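Local atomic coordinates of probable thioesterase (PDB entry 1Z54), a protein that probably hydrolyses fatty acyl-CoA thioesters as a hotdog-fold member of the 4-hydroxybenzoyl-CoA thioesterase family. Residues 42-47 / 51-56; 31-36 / 103-108; 79-82 / 87-90. One frame throughout, in Å; residues are numbered along the deposited sequence.

Contact 1: residues 42-47 / 51-56; sequences LPYHRV and GVFFPV
Val52 N reaches back over the turn to Val47 O (3.2 Å), a bent hydrogen bond with an N-H...O angle of 143° that joins the last turn of helix 44-48 to the start of strand 52-63. Directly beside it the two valines pack: CG1 of Val47 lies 3.4 Å from CB of Val52, a close fit for two carbons, and CG1 of Val52 also rests against Val47 CG1. Further along, Tyr44 reaches the strand segment with the end of its side chain. Its CG stands anti to the backbone N (chi1 -165°), which carries the ring across to residues 53 and 54. There the phenol OH accepts the amide of Phe54, with Phe54 N to Tyr44 OH 3.0 Å and an N-H...O angle of 170°; the donor lies in the plane of the tyrosine ring, at its edge. A weak hydrogen bond to Glu48 OE2 gives the same hydroxyl a second partner. The ring carbons add apolar packing, Tyr44 CE1 lying 3.7 Å from CD1 of Phe54, but the rings, though nearly parallel, are displaced with little overlap, their centroids 5.9 Å apart. With a phenylalanine at Tyr44 the Phe54 amide would probably lose its acceptor, and the chain at 53-54 would be less firmly fixed. Phe54 O is hydrogen-bonded to a glycerol, probably from the crystallisation liquor, while Leu37 of helix 24-39 touches both rings. Gly51, whose positive phi suits the C-prime position, completes the turn with its N bonded to Glu48 O. Together with the bond from Val52 N to Val47 O, this is a Schellman motif, here ending a short helix as the chain enters the strand that, within this chain, is outermost on one side of the sheet.

Contact 2: residues 31-36 / 103-108; sequences AARVDF and GFTRHL
Arg33 reaches from helix 24-39 to His107 and Thr105 on strand 98-111, and its side chain is a worked case of a long chain touching by its end. From CB, which is directed at the strand, it runs straight through CG and then bends at chi3 (62°), the turn that swings the guanidinium alongside the strand. CD of Arg33 is the first atom to arrive, 3.3 Å from NE2 of His107. Next comes Arg33 NE, 3.0 Å from that same His107 NE2, yet the angle is too poor for a hydrogen bond. The imidazole nitrogen instead stands over one face of the guanidinium, nearer the edge of the group than its centre, while CZ of Arg33 lies in the plane of the imidazole at the ring's edge; the two flat groups are inclined at 53°. Arg33 NH1 goes on toward Thr105, where OG1 is 3.5 Å away and CG2 3.8 Å. What holds NH1 is a hydrogen bond to Tyr91 OH, which also bonds Thr105 OG1; NH2 is hydrogen-bonded to a glycerol, probably from the crystallisation liquor, and His22 of the third subunit packs on Arg33. His107 ND1 gives a weak bond to Thr105 O within its own strand. Helix 24-39 is the long central helix of the hotdog fold: Arg33 bridges it to strand 98-111, while Ala32 and Phe36 pack on strands 3-8 and 72-82 of the same antiparallel sheet.

Contact 3: residues 79-82 / 87-90; sequences LAEL and LLFR
A classic beta bulge interrupts the hairpin of strands 72-82 and 86-95, where Ala80 and Glu81 together stand opposite Leu88. The extra residue shifts the antiparallel register by one, and a single carbonyl serves both amides. Ala80 N approaches Leu88 O at 2.8 Å, nearly along the C=O axis, whereas Glu81 N comes in at 3.1 Å to that Leu88 oxygen, in the carbonyl plane on a lone pair. Leu88 N returns a bond to Glu81 O (2.9 Å). On the face that carries Glu81 and Leu88, these two side chains run side by side, with Glu81 CB to Leu88 CB only 3.5 Å. Ala80, directed at the neighbouring strand, places its CB 3.7 Å from Leu88 CD1 and equally near Arg90 CG. The other face is apolar. Here Leu79 has CG opposite its backbone N (chi1 -180°), which, with chi2, brings CD1 over the centre of the Phe89 ring, 4.2 Å from the centroid: a CH-pi contact, only 12° off the ring normal. The same methyl carbon, Leu79 CD1, touches Leu87 CB at 4.0 Å. Leu79, Leu82 and Leu87 all pack on Leu126 of helix 120-129, and the Phe89 ring meets that of His107 with planes at about 80°. Here the bulged hairpin, apolar on the Leu79, Leu82, Leu87 and Phe89 face, belongs to the antiparallel sheet of the hotdog fold.

In the fold
Followed from the N terminus, the chain opens contact 2 on helix 24-39 and does not close it until strand 98-111. Two shorter loops lie wholly within that long one and follow each other in series: contact 1 closes across the turn between helix 44-48 and strand 52-63, and contact 3 across the hairpin of strands 72-82 and 86-95. No loop crosses another. Strand 98-111 then runs between strand 86-95 of contact 3 and strand 52-63 of contact 1, with a probable hydrogen bond from His107 N to Leu87 O on one flank and from Leu108 N to Pro55 O on the other. Contacts 1 and 3 also touch directly, Phe54 CD2 packing on Leu87 CD1, while contact 2 ties the long helix to this sheet.

Contact 1: residues 42-47 / 51-56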
loop_
_atom_site.group_PDB
_atom_site.type_symbol
_atom_site.label_atom_id
_atom_site.label_comp_id
_atom_site.label_asym_id
_atom_site.label_seq_id
_atom_site.Cartn_x
_atom_site.Cartn_y
_atom_site.Cartn_z
ATOM N N LEU A 42 16.151 -3.226 -21.043
ATOM C CA LEU A 42 15.347 -2.009 -21.073
ATOM C C LEU A 42 14.883 -1.635 -19.668
ATOM O O LEU A 42 13.682 -1.476 -19.425
ATOM C CB LEU A 42 14.130 -2.198 -21.986
ATOM C CG LEU A 42 14.332 -2.244 -23.506
ATOM C CD1 LEU A 42 15.390 -3.269 -23.884
ATOM C CD2 LEU A 42 13.001 -2.591 -24.158
ATOM N N PRO A 43 15.829 -1.492 -18.723
ATOM C CA PRO A 43 15.473 -1.134 -17.342
ATOM C C PRO A 43 14.483 0.033 -17.381
ATOM O O PRO A 43 14.783 1.078 -17.948
ATOM C CB PRO A 43 16.826 -0.776 -16.716
ATOM C CG PRO A 43 17.648 -0.295 -17.907
ATOM C CD PRO A 43 17.276 -1.318 -18.955
ATOM N N TYR A 44 13.303 -0.166 -16.794
ATOM C CA TYR A 44 12.240 0.835 -16.817
ATOM C C TYR A 44 12.561 2.209 -16.237
ATOM O O TYR A 44 11.997 3.216 -16.677
ATOM C CB TYR A 44 10.969 0.291 -16.141
ATOM C CG TYR A 44 9.741 1.120 -16.459
ATOM C CD1 TYR A 44 9.294 1.248 -17.772
ATOM C CD2 TYR A 44 9.078 1.843 -15.466
ATOM C CE1 TYR A 44 8.228 2.081 -18.096
ATOM C CE2 TYR A 44 8.005 2.683 -15.780
ATOM C CZ TYR A 44 7.593 2.799 -17.097
ATOM O OH TYR A 44 6.575 3.659 -17.430
ATOM N N HIS A 45 13.449 2.266 -15.253
ATOM C CA HIS A 45 13.786 3.554 -14.671
ATOM C C HIS A 45 14.520 4.393 -15.711
ATOM O O HIS A 45 14.339 5.608 -15.772
ATOM C CB HIS A 45 14.630 3.372 -13.403
ATOM C CG HIS A 45 15.931 2.669 -13.626
ATOM N ND1 HIS A 45 17.124 3.343 -13.772
ATOM C CD2 HIS A 45 16.234 1.350 -13.699
ATOM C CE1 HIS A 45 18.107 2.471 -13.920
ATOM N NE2 HIS A 45 17.594 1.254 -13.879
ATOM N N ARG A 46 15.324 3.744 -16.550
ATOM C CA ARG A 46 16.048 4.473 -17.584
ATOM C C ARG A 46 15.106 4.903 -18.700
ATOM O O ARG A 46 15.316 5.943 -19.321
ATOM C CB ARG A 46 17.204 3.634 -18.143
ATOM C CG ARG A 46 18.328 3.442 -17.135
ATOM C CD ARG A 46 19.603 2.892 -17.759
ATOM N NE ARG A 46 20.678 2.789 -16.773
ATOM C CZ ARG A 46 21.215 3.827 -16.133
ATOM N NH1 ARG A 46 20.784 5.059 -16.376
ATOM N NH2 ARG A 46 22.178 3.635 -15.239
ATOM N N VAL A 47 14.061 4.114 -18.944
ATOM C CA VAL A 47 13.086 4.458 -19.973
ATOM C C VAL A 47 12.357 5.756 -19.599
ATOM O O VAL A 47 12.262 6.673 -20.416
ATOM C CB VAL A 47 12.035 3.337 -20.164
ATOM C CG1 VAL A 47 11.088 3.710 -21.286
ATOM C CG2 VAL A 47 12.723 2.012 -20.467
ATOM N N GLY A 51 11.919 10.225 -20.724
ATOM C CA GLY A 51 10.600 10.778 -20.955
ATOM C C GLY A 51 9.710 9.799 -21.706
ATOM O O GLY A 51 8.872 10.205 -22.508
ATOM N N VAL A 52 9.897 8.507 -21.453
ATOM C CA VAL A 52 9.100 7.472 -22.107
ATOM C C VAL A 52 8.372 6.669 -21.029
ATOM O O VAL A 52 8.983 6.229 -20.064
ATOM C CB VAL A 52 9.993 6.519 -22.933
ATOM C CG1 VAL A 52 9.129 5.557 -23.731
ATOM C CG2 VAL A 52 10.895 7.330 -23.869
ATOM N N PHE A 53 7.070 6.470 -21.204
ATOM C CA PHE A 53 6.288 5.742 -20.206
ATOM C C PHE A 53 5.388 4.664 -20.804
ATOM O O PHE A 53 4.965 4.756 -21.954
ATOM C CB PHE A 53 5.415 6.730 -19.423
ATOM C CG PHE A 53 6.153 7.952 -18.957
ATOM C CD1 PHE A 53 6.879 7.937 -17.773
ATOM C CD2 PHE A 53 6.151 9.110 -19.728
ATOM C CE1 PHE A 53 7.598 9.061 -17.354
ATOM C CE2 PHE A 53 6.865 10.237 -19.324
ATOM C CZ PHE A 53 7.592 10.213 -18.131
ATOM N N PHE A 54 5.099 3.650 -19.999
ATOM C CA PHE A 54 4.221 2.558 -20.398
ATOM C C PHE A 54 3.071 2.513 -19.408
ATOM O O PHE A 54 2.933 1.556 -18.654
ATOM C CB PHE A 54 4.960 1.222 -20.357
ATOM C CG PHE A 54 6.018 1.079 -21.413
ATOM C CD1 PHE A 54 7.174 0.354 -21.158
ATOM C CD2 PHE A 54 5.858 1.663 -22.663
ATOM C CE1 PHE A 54 8.156 0.215 -22.128
ATOM C CE2 PHE A 54 6.838 1.528 -23.639
ATOM C CZ PHE A 54 7.988 0.803 -23.369
ATOM N N PRO A 55 2.237 3.561 -19.380
ATOM C CA PRO A 55 1.114 3.556 -18.439
ATOM C C PRO A 55 0.120 2.425 -18.719
ATOM O O PRO A 55 -0.053 1.993 -19.870
ATOM C CB PRO A 55 0.501 4.943 -18.632
ATOM C CG PRO A 55 0.775 5.225 -20.072
ATOM C CD PRO A 55 2.212 4.772 -20.220
ATOM N N VAL A 56 -0.518 1.954 -17.650
ATOM C CA VAL A 56 -1.501 0.882 -17.710
ATOM C C VAL A 56 -2.851 1.432 -18.149
ATOM O O VAL A 56 -3.366 2.368 -17.542
ATOM C CB VAL A 56 -1.680 0.223 -16.316
ATOM C CG1 VAL A 56 -2.787 -0.836 -16.367
ATOM C CG2 VAL A 56 -0.360 -0.380 -15.853
#

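Contact 2: residues 31-36 / 103-108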
loop_
_atom_site.group_PDB
_atom_site.type_symbol
_atom_site.label_atom_id
_atom_site.label_comp_id
_atom_site.label_asym_id
_atom_site.label_seq_id
_atom_site.Cartn_x
_atom_site.Cartn_y
_atom_site.Cartn_z
ATOM N N ALA A 31 6.039 -5.639 -10.655
ATOM C CA ALA A 31 7.405 -6.032 -10.331
ATOM C C ALA A 31 7.939 -6.984 -11.403
ATOM O O ALA A 31 9.075 -6.832 -11.860
ATOM C CB ALA A 31 7.447 -6.700 -8.958
ATOM N N ALA A 32 7.109 -7.947 -11.809
ATOM C CA ALA A 32 7.487 -8.926 -12.827
ATOM C C ALA A 32 7.685 -8.239 -14.170
ATOM O O ALA A 32 8.640 -8.530 -14.890
ATOM C CB ALA A 32 6.414 -10.000 -12.946
ATOM N N ARG A 33 6.770 -7.334 -14.510
ATOM C CA ARG A 33 6.868 -6.592 -15.763
ATOM C C ARG A 33 8.191 -5.803 -15.789
ATOM O O ARG A 33 8.933 -5.821 -16.780
ATOM C CB ARG A 33 5.666 -5.640 -15.898
ATOM C CG ARG A 33 5.713 -4.744 -17.130
ATOM C CD ARG A 33 4.407 -3.970 -17.383
ATOM N NE ARG A 33 4.013 -3.020 -16.333
ATOM C CZ ARG A 33 3.161 -3.294 -15.344
ATOM N NH1 ARG A 33 2.607 -4.497 -15.248
ATOM N NH2 ARG A 33 2.827 -2.355 -14.466
ATOM N N VAL A 34 8.484 -5.124 -14.683
ATOM C CA VAL A 34 9.699 -4.330 -14.553
ATOM C C VAL A 34 10.964 -5.199 -14.689
ATOM O O VAL A 34 11.950 -4.803 -15.319
ATOM C CB VAL A 34 9.701 -3.594 -13.185
ATOM C CG1 VAL A 34 11.108 -3.182 -12.808
ATOM C CG2 VAL A 34 8.777 -2.375 -13.258
ATOM N N ASP A 35 10.926 -6.377 -14.083
ATOM C CA ASP A 35 12.042 -7.311 -14.130
ATOM C C ASP A 35 12.223 -7.789 -15.581
ATOM O O ASP A 35 13.344 -7.884 -16.085
ATOM C CB ASP A 35 11.746 -8.484 -13.190
ATOM C CG ASP A 35 12.903 -9.462 -13.072
ATOM O OD1 ASP A 35 14.069 -9.022 -13.023
ATOM O OD2 ASP A 35 12.639 -10.676 -13.005
ATOM N N PHE A 36 11.108 -8.070 -16.247
ATOM C CA PHE A 36 11.109 -8.521 -17.640
ATOM C C PHE A 36 11.805 -7.473 -18.512
ATOM O O PHE A 36 12.743 -7.786 -19.258
ATOM C CB PHE A 36 9.658 -8.732 -18.089
ATOM C CG PHE A 36 9.496 -9.127 -19.536
ATOM C CD1 PHE A 36 9.538 -8.174 -20.544
ATOM C CD2 PHE A 36 9.244 -10.454 -19.880
ATOM C CE1 PHE A 36 9.327 -8.532 -21.876
ATOM C CE2 PHE A 36 9.031 -10.830 -21.211
ATOM C CZ PHE A 36 9.071 -9.870 -22.210
ATOM N N GLY A 103 -3.277 -13.105 -15.174
ATOM C CA GLY A 103 -3.796 -11.829 -15.620
ATOM C C GLY A 103 -3.028 -11.194 -16.757
ATOM O O GLY A 103 -2.178 -11.826 -17.406
ATOM N N PHE A 104 -3.333 -9.924 -16.993
ATOM C CA PHE A 104 -2.693 -9.189 -18.064
ATOM C C PHE A 104 -2.765 -7.694 -17.802
ATOM O O PHE A 104 -3.568 -7.224 -16.998
ATOM C CB PHE A 104 -3.403 -9.502 -19.389
ATOM C CG PHE A 104 -4.773 -8.886 -19.494
ATOM C CD1 PHE A 104 -4.933 -7.596 -19.989
ATOM C CD2 PHE A 104 -5.897 -9.575 -19.040
ATOM C CE1 PHE A 104 -6.198 -6.995 -20.025
ATOM C CE2 PHE A 104 -7.166 -8.987 -19.070
ATOM C CZ PHE A 104 -7.319 -7.694 -19.564
ATOM N N THR A 105 -1.910 -6.954 -18.488
ATOM C CA THR A 105 -1.908 -5.513 -18.383
ATOM C C THR A 105 -1.699 -4.978 -19.783
ATOM O O THR A 105 -0.752 -5.361 -20.483
ATOM C CB THR A 105 -0.783 -4.976 -17.468
ATOM O OG1 THR A 105 0.470 -5.529 -17.875
ATOM C CG2 THR A 105 -1.060 -5.322 -16.010
ATOM N N ARG A 106 -2.615 -4.116 -20.195
ATOM C CA ARG A 106 -2.557 -3.492 -21.501
ATOM C C ARG A 106 -1.924 -2.127 -21.273
ATOM O O ARG A 106 -2.289 -1.419 -20.336
ATOM C CB ARG A 106 -3.974 -3.331 -22.055
ATOM C CG ARG A 106 -4.052 -2.816 -23.470
ATOM C CD ARG A 106 -4.597 -3.901 -24.379
ATOM N NE ARG A 106 -5.870 -4.427 -23.888
ATOM C CZ ARG A 106 -6.444 -5.535 -24.350
ATOM N NH1 ARG A 106 -7.603 -5.947 -23.849
ATOM N NH2 ARG A 106 -5.857 -6.234 -25.316
ATOM N N HIS A 107 -0.969 -1.760 -22.119
ATOM C CA HIS A 107 -0.308 -0.470 -21.976
ATOM C C HIS A 107 -0.304 0.338 -23.263
ATOM O O HIS A 107 -0.389 -0.204 -24.363
ATOM C CB HIS A 107 1.158 -0.645 -21.569
ATOM C CG HIS A 107 1.365 -1.359 -20.274
ATOM N ND1 HIS A 107 1.180 -2.717 -20.132
ATOM C CD2 HIS A 107 1.798 -0.909 -19.071
ATOM C CE1 HIS A 107 1.494 -3.075 -18.899
ATOM N NE2 HIS A 107 1.873 -1.997 -18.235
ATOM N N LEU A 108 -0.205 1.650 -23.106
ATOM C CA LEU A 108 -0.078 2.549 -24.237
ATOM C C LEU A 108 1.315 3.100 -23.978
ATOM O O LEU A 108 1.891 2.848 -22.913
ATOM C CB LEU A 108 -1.106 3.684 -24.184
ATOM C CG LEU A 108 -2.517 3.381 -24.696
ATOM C CD1 LEU A 108 -3.342 4.661 -24.620
ATOM C CD2 LEU A 108 -2.472 2.865 -26.137
#

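Contact 3: residues 79-82 / 87-90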
loop_
_atom_site.group_PDB
_atom_site.type_symbol
_atom_site.label_atom_id
_atom_site.label_comp_id
_atom_site.label_asym_id
_atom_site.label_seq_id
_atom_site.Cartn_x
_atom_site.Cartn_y
_atom_site.Cartn_z
ATOM N N LEU A 79 5.478 -10.918 -23.357
ATOM C CA LEU A 79 4.865 -9.854 -24.128
ATOM C C LEU A 79 3.956 -10.573 -25.114
ATOM O O LEU A 79 4.427 -11.135 -26.106
ATOM C CB LEU A 79 5.941 -9.054 -24.863
ATOM C CG LEU A 79 5.500 -7.881 -25.737
ATOM C CD1 LEU A 79 4.713 -6.884 -24.903
ATOM C CD2 LEU A 79 6.732 -7.215 -26.352
ATOM N N ALA A 80 2.657 -10.564 -24.828
ATOM C CA ALA A 80 1.682 -11.237 -25.680
ATOM C C ALA A 80 1.306 -10.442 -26.930
ATOM O O ALA A 80 1.024 -11.017 -27.979
ATOM C CB ALA A 80 0.429 -11.570 -24.870
ATOM N N GLU A 81 1.306 -9.120 -26.822
ATOM C CA GLU A 81 0.959 -8.280 -27.961
ATOM C C GLU A 81 1.861 -7.054 -28.024
ATOM O O GLU A 81 2.179 -6.451 -26.998
ATOM C CB GLU A 81 -0.516 -7.854 -27.873
ATOM C CG GLU A 81 -1.513 -8.989 -28.119
ATOM C CD GLU A 81 -2.954 -8.595 -27.821
ATOM O OE1 GLU A 81 -3.268 -7.386 -27.868
ATOM O OE2 GLU A 81 -3.777 -9.497 -27.550
ATOM N N LEU A 82 2.284 -6.695 -29.233
ATOM C CA LEU A 82 3.150 -5.538 -29.423
ATOM C C LEU A 82 2.839 -4.807 -30.719
ATOM O O LEU A 82 2.989 -5.368 -31.805
ATOM C CB LEU A 82 4.622 -5.970 -29.440
ATOM C CG LEU A 82 5.626 -4.874 -29.834
ATOM C CD1 LEU A 82 5.733 -3.874 -28.701
ATOM C CD2 LEU A 82 6.992 -5.481 -30.142
ATOM N N LEU A 87 1.251 -2.219 -25.942
ATOM C CA LEU A 87 1.846 -3.480 -25.513
ATOM C C LEU A 87 0.863 -4.200 -24.597
ATOM O O LEU A 87 0.067 -3.560 -23.904
ATOM C CB LEU A 87 3.127 -3.251 -24.711
ATOM C CG LEU A 87 4.086 -2.105 -25.017
ATOM C CD1 LEU A 87 3.459 -0.770 -24.634
ATOM C CD2 LEU A 87 5.359 -2.325 -24.216
ATOM N N LEU A 88 0.931 -5.528 -24.585
ATOM C CA LEU A 88 0.061 -6.327 -23.728
ATOM C C LEU A 88 0.862 -7.451 -23.093
ATOM O O LEU A 88 1.344 -8.345 -23.791
ATOM C CB LEU A 88 -1.104 -6.928 -24.531
ATOM C CG LEU A 88 -2.190 -7.734 -23.787
ATOM C CD1 LEU A 88 -1.597 -8.965 -23.125
ATOM C CD2 LEU A 88 -2.861 -6.864 -22.746
ATOM N N PHE A 89 0.997 -7.404 -21.771
ATOM C CA PHE A 89 1.714 -8.439 -21.046
ATOM C C PHE A 89 0.713 -9.408 -20.451
ATOM O O PHE A 89 -0.387 -9.021 -20.051
ATOM C CB PHE A 89 2.555 -7.856 -19.900
ATOM C CG PHE A 89 3.686 -6.990 -20.353
ATOM C CD1 PHE A 89 3.465 -5.673 -20.722
ATOM C CD2 PHE A 89 4.980 -7.505 -20.436
ATOM C CE1 PHE A 89 4.513 -4.876 -21.170
ATOM C CE2 PHE A 89 6.036 -6.721 -20.881
ATOM C CZ PHE A 89 5.803 -5.403 -21.250
ATOM N N ARG A 90 1.099 -10.674 -20.399
ATOM C CA ARG A 90 0.259 -11.700 -19.815
ATOM C C ARG A 90 1.075 -12.356 -18.720
ATOM O O ARG A 90 2.276 -12.564 -18.876
ATOM C CB ARG A 90 -0.173 -12.716 -20.870
ATOM C CG ARG A 90 -1.331 -12.232 -21.712
ATOM C CD ARG A 90 -2.031 -13.394 -22.377
ATOM N NE ARG A 90 -3.411 -13.067 -22.719
ATOM C CZ ARG A 90 -4.353 -12.755 -21.831
ATOM N NH1 ARG A 90 -5.582 -12.472 -22.241
ATOM N NH2 ARG A 90 -4.069 -12.727 -20.534
#